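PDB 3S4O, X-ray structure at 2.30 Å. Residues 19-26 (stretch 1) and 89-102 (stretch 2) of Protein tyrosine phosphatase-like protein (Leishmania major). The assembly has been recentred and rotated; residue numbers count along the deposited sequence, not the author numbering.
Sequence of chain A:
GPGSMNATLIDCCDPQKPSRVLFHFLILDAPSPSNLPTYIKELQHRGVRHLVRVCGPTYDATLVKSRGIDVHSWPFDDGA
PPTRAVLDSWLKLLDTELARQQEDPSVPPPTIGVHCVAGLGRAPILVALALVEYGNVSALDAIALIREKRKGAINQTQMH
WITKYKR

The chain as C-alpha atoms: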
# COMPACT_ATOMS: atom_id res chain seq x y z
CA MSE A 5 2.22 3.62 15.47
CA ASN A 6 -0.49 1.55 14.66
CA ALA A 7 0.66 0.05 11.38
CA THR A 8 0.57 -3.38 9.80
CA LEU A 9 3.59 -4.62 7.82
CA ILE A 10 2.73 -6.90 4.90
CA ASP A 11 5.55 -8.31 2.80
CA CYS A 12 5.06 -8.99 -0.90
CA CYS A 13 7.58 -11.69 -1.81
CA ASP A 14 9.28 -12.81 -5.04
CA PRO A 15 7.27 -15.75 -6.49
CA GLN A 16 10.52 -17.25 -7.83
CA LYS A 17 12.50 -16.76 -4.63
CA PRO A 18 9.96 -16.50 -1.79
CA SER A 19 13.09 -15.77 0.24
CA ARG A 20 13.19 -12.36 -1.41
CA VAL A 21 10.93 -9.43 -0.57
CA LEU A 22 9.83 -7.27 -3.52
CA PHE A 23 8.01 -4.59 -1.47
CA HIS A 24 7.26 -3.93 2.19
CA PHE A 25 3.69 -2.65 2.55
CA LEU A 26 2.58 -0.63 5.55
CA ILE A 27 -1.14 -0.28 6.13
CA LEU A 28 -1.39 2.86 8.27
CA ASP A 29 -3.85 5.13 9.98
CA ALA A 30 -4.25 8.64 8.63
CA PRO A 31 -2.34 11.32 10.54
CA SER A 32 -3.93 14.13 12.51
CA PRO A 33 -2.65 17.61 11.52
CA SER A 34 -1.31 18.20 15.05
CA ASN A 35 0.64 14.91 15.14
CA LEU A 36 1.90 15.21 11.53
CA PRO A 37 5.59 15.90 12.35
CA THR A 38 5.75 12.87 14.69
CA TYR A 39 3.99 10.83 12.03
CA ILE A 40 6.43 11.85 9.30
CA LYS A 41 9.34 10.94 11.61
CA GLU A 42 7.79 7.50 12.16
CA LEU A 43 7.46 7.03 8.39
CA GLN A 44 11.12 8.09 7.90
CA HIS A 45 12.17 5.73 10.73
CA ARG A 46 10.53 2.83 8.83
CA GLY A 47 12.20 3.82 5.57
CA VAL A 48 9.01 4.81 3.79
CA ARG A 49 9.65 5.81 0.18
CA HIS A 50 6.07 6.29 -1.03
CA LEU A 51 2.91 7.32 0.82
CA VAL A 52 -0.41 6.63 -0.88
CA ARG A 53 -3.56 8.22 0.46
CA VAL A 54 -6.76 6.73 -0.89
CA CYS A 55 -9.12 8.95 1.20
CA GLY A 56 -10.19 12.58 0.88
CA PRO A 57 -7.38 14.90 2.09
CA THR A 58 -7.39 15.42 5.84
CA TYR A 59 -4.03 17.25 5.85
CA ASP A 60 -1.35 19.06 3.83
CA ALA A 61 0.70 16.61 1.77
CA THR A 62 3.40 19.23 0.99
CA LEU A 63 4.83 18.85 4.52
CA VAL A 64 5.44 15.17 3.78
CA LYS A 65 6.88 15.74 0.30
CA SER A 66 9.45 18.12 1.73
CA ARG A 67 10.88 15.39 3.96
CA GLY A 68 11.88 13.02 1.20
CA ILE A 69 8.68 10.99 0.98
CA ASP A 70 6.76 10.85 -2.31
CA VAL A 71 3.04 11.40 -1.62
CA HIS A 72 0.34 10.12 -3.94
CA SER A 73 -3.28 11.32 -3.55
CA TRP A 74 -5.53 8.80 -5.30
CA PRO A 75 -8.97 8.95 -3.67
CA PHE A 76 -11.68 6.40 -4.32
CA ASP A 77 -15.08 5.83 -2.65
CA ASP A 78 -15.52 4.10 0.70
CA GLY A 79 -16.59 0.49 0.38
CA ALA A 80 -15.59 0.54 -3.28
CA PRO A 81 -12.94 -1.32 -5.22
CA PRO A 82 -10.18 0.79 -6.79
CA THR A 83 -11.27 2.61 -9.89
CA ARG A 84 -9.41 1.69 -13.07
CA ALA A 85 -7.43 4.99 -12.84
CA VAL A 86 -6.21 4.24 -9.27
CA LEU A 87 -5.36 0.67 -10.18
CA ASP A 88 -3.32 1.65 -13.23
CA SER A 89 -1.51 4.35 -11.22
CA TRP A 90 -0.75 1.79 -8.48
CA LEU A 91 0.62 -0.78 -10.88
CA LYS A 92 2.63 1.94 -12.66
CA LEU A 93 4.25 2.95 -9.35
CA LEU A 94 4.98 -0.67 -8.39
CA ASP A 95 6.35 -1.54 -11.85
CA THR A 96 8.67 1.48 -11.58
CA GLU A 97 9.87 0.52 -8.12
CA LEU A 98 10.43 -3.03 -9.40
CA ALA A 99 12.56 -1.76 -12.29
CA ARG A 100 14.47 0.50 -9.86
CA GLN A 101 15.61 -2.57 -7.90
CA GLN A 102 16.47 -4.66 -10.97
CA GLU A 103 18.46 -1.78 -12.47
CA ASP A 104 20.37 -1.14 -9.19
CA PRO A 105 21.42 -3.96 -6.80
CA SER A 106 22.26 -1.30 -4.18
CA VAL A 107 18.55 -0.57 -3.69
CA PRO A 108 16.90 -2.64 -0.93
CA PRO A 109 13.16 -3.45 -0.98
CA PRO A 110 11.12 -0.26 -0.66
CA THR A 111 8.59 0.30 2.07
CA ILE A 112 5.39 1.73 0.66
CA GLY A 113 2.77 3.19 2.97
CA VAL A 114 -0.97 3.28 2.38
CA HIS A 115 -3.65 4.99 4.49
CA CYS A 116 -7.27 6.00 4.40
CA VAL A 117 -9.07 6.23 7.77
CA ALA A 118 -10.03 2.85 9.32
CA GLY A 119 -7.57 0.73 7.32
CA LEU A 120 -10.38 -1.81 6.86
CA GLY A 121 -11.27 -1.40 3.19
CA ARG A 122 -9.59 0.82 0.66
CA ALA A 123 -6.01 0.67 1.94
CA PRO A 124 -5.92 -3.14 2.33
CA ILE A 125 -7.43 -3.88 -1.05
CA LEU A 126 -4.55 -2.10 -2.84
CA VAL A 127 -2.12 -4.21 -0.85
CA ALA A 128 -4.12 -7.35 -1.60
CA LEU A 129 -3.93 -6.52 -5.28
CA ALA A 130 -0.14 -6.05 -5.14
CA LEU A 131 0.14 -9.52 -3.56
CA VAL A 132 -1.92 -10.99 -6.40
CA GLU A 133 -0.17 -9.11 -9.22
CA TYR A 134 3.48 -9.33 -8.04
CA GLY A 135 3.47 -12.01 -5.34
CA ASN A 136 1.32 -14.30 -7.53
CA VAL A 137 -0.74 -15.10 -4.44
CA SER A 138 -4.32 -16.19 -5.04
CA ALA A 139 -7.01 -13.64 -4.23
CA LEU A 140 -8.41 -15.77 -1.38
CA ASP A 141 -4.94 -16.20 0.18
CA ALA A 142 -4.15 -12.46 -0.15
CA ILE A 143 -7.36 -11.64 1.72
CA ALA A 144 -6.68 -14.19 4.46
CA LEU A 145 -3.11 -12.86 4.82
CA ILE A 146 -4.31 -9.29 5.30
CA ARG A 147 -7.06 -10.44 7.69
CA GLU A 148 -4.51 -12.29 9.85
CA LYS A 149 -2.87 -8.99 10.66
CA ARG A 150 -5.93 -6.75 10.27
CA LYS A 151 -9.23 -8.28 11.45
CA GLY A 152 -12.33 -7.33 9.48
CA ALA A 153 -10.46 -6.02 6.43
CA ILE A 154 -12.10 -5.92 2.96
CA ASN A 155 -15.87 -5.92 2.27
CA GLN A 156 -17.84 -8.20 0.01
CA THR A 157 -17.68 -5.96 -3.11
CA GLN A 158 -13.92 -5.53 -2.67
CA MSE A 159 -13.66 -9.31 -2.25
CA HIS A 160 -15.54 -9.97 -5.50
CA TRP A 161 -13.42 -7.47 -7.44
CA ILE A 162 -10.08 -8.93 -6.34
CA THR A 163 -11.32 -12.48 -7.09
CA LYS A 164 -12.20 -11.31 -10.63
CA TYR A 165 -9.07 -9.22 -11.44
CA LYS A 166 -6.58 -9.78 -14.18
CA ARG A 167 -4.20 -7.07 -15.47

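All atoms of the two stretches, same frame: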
# COMPACT_ATOMS: atom_id res chain seq x y z
N SER A 19 12.09 -16.33 -0.67
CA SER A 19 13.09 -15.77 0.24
C SER A 19 13.14 -14.24 0.15
O SER A 19 13.40 -13.55 1.14
CB SER A 19 14.46 -16.33 -0.10
OG SER A 19 15.43 -15.88 0.82
N ARG A 20 12.89 -13.75 -1.05
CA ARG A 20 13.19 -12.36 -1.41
C ARG A 20 11.94 -11.50 -1.40
O ARG A 20 10.95 -11.82 -2.05
CB ARG A 20 13.86 -12.32 -2.80
CG ARG A 20 14.68 -11.07 -3.14
CD ARG A 20 14.26 -10.41 -4.50
NE ARG A 20 14.74 -9.03 -4.65
CZ ARG A 20 15.96 -8.68 -5.07
NH1 ARG A 20 16.86 -9.61 -5.40
NH2 ARG A 20 16.28 -7.40 -5.17
N VAL A 21 12.00 -10.42 -0.62
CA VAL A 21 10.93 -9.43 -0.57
C VAL A 21 11.05 -8.43 -1.71
O VAL A 21 12.11 -7.81 -1.90
CB VAL A 21 10.95 -8.64 0.75
CG1 VAL A 21 9.83 -7.59 0.76
CG2 VAL A 21 10.84 -9.59 1.95
N LEU A 22 9.94 -8.26 -2.45
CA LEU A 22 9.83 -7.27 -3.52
C LEU A 22 9.50 -5.88 -2.97
O LEU A 22 10.15 -4.90 -3.32
CB LEU A 22 8.73 -7.65 -4.51
CG LEU A 22 9.00 -8.45 -5.79
CD1 LEU A 22 10.33 -9.16 -5.77
CD2 LEU A 22 7.86 -9.41 -6.03
N PHE A 23 8.45 -5.82 -2.14
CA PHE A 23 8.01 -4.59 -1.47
C PHE A 23 7.59 -4.87 -0.03
O PHE A 23 7.02 -5.93 0.26
CB PHE A 23 6.77 -3.97 -2.14
CG PHE A 23 6.80 -3.97 -3.63
CD1 PHE A 23 7.50 -2.99 -4.31
CD2 PHE A 23 6.09 -4.94 -4.36
CE1 PHE A 23 7.51 -2.98 -5.70
CE2 PHE A 23 6.10 -4.93 -5.75
CZ PHE A 23 6.82 -3.95 -6.41
N HIS A 24 7.82 -3.90 0.85
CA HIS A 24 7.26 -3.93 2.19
C HIS A 24 6.06 -2.99 2.17
O HIS A 24 6.22 -1.80 1.91
CB HIS A 24 8.25 -3.41 3.24
CG HIS A 24 9.48 -4.26 3.43
ND1 HIS A 24 9.46 -5.50 4.03
CD2 HIS A 24 10.78 -4.00 3.16
CE1 HIS A 24 10.70 -5.97 4.11
NE2 HIS A 24 11.52 -5.08 3.58
N PHE A 25 4.87 -3.51 2.44
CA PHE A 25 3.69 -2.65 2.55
C PHE A 25 3.31 -2.36 3.99
O PHE A 25 3.25 -3.27 4.83
CB PHE A 25 2.49 -3.23 1.81
CG PHE A 25 2.71 -3.32 0.33
CD1 PHE A 25 2.81 -2.17 -0.43
CD2 PHE A 25 2.85 -4.55 -0.29
CE1 PHE A 25 3.03 -2.23 -1.79
CE2 PHE A 25 3.06 -4.63 -1.66
CZ PHE A 25 3.16 -3.47 -2.41
N LEU A 26 3.07 -1.08 4.27
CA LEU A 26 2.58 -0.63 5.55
C LEU A 26 1.17 -0.12 5.39
O LEU A 26 0.96 0.87 4.70
CB LEU A 26 3.44 0.51 6.08
CG LEU A 26 4.62 0.20 6.98
CD1 LEU A 26 5.31 1.53 7.30
CD2 LEU A 26 4.18 -0.51 8.27
N SER A 89 -2.53 3.49 -11.84
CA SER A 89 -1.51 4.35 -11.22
C SER A 89 -0.68 3.56 -10.20
O SER A 89 0.51 3.78 -10.07
CB SER A 89 -2.17 5.55 -10.54
OG SER A 89 -2.51 6.57 -11.48
N TRP A 90 -1.35 2.65 -9.50
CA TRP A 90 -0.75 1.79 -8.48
C TRP A 90 0.21 0.83 -9.11
O TRP A 90 1.36 0.72 -8.68
CB TRP A 90 -1.87 1.04 -7.74
CG TRP A 90 -1.51 0.08 -6.60
CD1 TRP A 90 -1.97 -1.19 -6.46
CD2 TRP A 90 -0.74 0.35 -5.42
NE1 TRP A 90 -1.50 -1.74 -5.29
CE2 TRP A 90 -0.74 -0.81 -4.64
CE3 TRP A 90 -0.04 1.46 -4.96
CZ2 TRP A 90 -0.07 -0.90 -3.42
CZ3 TRP A 90 0.64 1.37 -3.74
CH2 TRP A 90 0.61 0.20 -2.99
N LEU A 91 -0.24 0.15 -10.17
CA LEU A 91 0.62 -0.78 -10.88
C LEU A 91 1.80 -0.06 -11.53
O LEU A 91 2.92 -0.59 -11.57
CB LEU A 91 -0.16 -1.58 -11.94
CG LEU A 91 -1.31 -2.49 -11.50
CD1 LEU A 91 -2.09 -2.98 -12.76
CD2 LEU A 91 -0.82 -3.66 -10.69
N LYS A 92 1.56 1.15 -12.03
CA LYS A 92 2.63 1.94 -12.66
C LYS A 92 3.74 2.24 -11.64
O LYS A 92 4.92 2.07 -11.94
CB LYS A 92 2.10 3.27 -13.24
CG LYS A 92 3.21 4.17 -13.84
CD LYS A 92 3.78 3.58 -15.13
CE LYS A 92 4.77 4.51 -15.80
NZ LYS A 92 4.89 4.27 -17.27
N LEU A 93 3.33 2.67 -10.45
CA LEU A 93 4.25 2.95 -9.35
C LEU A 93 5.04 1.70 -8.94
O LEU A 93 6.24 1.75 -8.72
CB LEU A 93 3.47 3.49 -8.13
CG LEU A 93 4.21 3.64 -6.80
CD1 LEU A 93 5.29 4.71 -6.87
CD2 LEU A 93 3.24 3.94 -5.68
N LEU A 94 4.35 0.57 -8.83
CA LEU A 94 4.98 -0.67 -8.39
C LEU A 94 5.91 -1.25 -9.46
O LEU A 94 6.98 -1.76 -9.14
CB LEU A 94 3.91 -1.69 -7.97
CG LEU A 94 3.08 -1.28 -6.73
CD1 LEU A 94 2.17 -2.41 -6.23
CD2 LEU A 94 3.95 -0.77 -5.59
N ASP A 95 5.51 -1.16 -10.72
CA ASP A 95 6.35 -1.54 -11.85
C ASP A 95 7.65 -0.72 -11.83
O ASP A 95 8.72 -1.24 -12.08
CB ASP A 95 5.65 -1.29 -13.20
CG ASP A 95 4.53 -2.30 -13.50
OD1 ASP A 95 4.37 -3.29 -12.74
OD2 ASP A 95 3.78 -2.08 -14.49
N THR A 96 7.53 0.57 -11.53
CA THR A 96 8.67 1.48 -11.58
C THR A 96 9.63 1.17 -10.45
O THR A 96 10.85 1.16 -10.63
CB THR A 96 8.22 2.96 -11.48
OG1 THR A 96 7.33 3.26 -12.57
CG2 THR A 96 9.40 3.91 -11.52
N GLU A 97 9.07 0.89 -9.28
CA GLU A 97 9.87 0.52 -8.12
C GLU A 97 10.56 -0.83 -8.35
O GLU A 97 11.70 -1.05 -7.91
CB GLU A 97 9.00 0.47 -6.86
CG GLU A 97 8.74 1.84 -6.22
CD GLU A 97 10.02 2.60 -5.88
OE1 GLU A 97 10.90 2.02 -5.21
OE2 GLU A 97 10.17 3.77 -6.32
N LEU A 98 9.88 -1.71 -9.06
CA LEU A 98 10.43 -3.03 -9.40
C LEU A 98 11.61 -2.90 -10.35
O LEU A 98 12.62 -3.58 -10.19
CB LEU A 98 9.35 -3.91 -10.02
CG LEU A 98 9.68 -5.39 -10.14
CD1 LEU A 98 10.05 -5.99 -8.79
CD2 LEU A 98 8.46 -6.12 -10.74
N ALA A 99 11.47 -2.03 -11.34
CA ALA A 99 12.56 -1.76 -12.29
C ALA A 99 13.72 -1.05 -11.60
O ALA A 99 14.87 -1.27 -11.97
CB ALA A 99 12.05 -0.93 -13.48
N ARG A 100 13.42 -0.22 -10.61
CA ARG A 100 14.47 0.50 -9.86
C ARG A 100 15.42 -0.49 -9.19
O ARG A 100 16.64 -0.29 -9.20
CB ARG A 100 13.86 1.44 -8.82
CG ARG A 100 14.86 2.43 -8.22
CD ARG A 100 14.20 3.53 -7.38
NE ARG A 100 13.59 3.01 -6.16
CZ ARG A 100 14.03 3.20 -4.91
NH1 ARG A 100 15.12 3.90 -4.66
NH2 ARG A 100 13.35 2.66 -3.89
N GLN A 101 14.85 -1.55 -8.63
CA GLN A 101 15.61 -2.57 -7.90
C GLN A 101 16.43 -3.43 -8.84
O GLN A 101 17.58 -3.75 -8.54
CB GLN A 101 14.67 -3.50 -7.12
CG GLN A 101 14.12 -2.93 -5.83
CD GLN A 101 13.10 -3.86 -5.18
OE1 GLN A 101 13.45 -4.93 -4.67
NE2 GLN A 101 11.83 -3.48 -5.23
N GLN A 102 15.82 -3.81 -9.96
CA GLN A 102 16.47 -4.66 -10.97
C GLN A 102 17.64 -3.93 -11.62
O GLN A 102 18.69 -4.50 -11.85
CB GLN A 102 15.48 -5.08 -12.06
CG GLN A 102 14.58 -6.28 -11.69
CD GLN A 102 13.19 -6.24 -12.34
OE1 GLN A 102 12.92 -5.43 -13.24
NE2 GLN A 102 12.30 -7.13 -11.90

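Residues 20-25, which include strand residues, pack against one side of helix 89-102 through a mainly apolar contact, fastened near the helix's later turns by a single side-chain-to-backbone hydrogen bond. The segments run at 140° to each other, their axes approach to 11.3 Å, and together they bury about 400 Å², so side chains rather than backbones fill the gap.

Phe 23 contributes the largest share. Its CA-to-CB bond points sideways, but with chi1 at -42° (m) the ring reaches the helix, where CZ lies 3.5 Å from Leu 94 O and 4.0 Å from Leu 94 CB. Leu 94 CD2 covers one ring face, while Glu 97 CB and Leu 98 N lie at the edge. Leu 94 O already accepts the helical hydrogen bond from Leu 98 N (2.9 Å), so the flat ring can rest against this backbone without leaving it unpaired. Glu 97 offers only its aliphatic base here; its carboxylate leads away to a salt bridge with Arg 100 (OE1 to NH2, 2.9 Å).

Two residues on, Phe 25 points toward the helix and meets its earlier turns. Its CE1 is 3.6 Å from Trp 90 CH2, the rings inclined at 44°, and its CZ is 4.1 Å from Leu 94 CD1. Leu 94, directed toward the strand, thus touches both phenylalanines, with CD2 over a face of Phe 23 and CD1 near Phe 25 CZ.

At the other end, Leu 22 CG packs 4.0 Å from Leu 98 CD1. The chain turns a corner at Leu 22, and its carbonyl O accepts a hydrogen bond from Gln 101 NE2 (2.9 Å, 153°). Gln 101 suits this buried place: its long side chain spans the gap and its uncharged amide supplies the donor. Arg 20, exposed and poorly ordered, adds a looser approach, NH2 to Gln 101 OE1 at 3.8 Å.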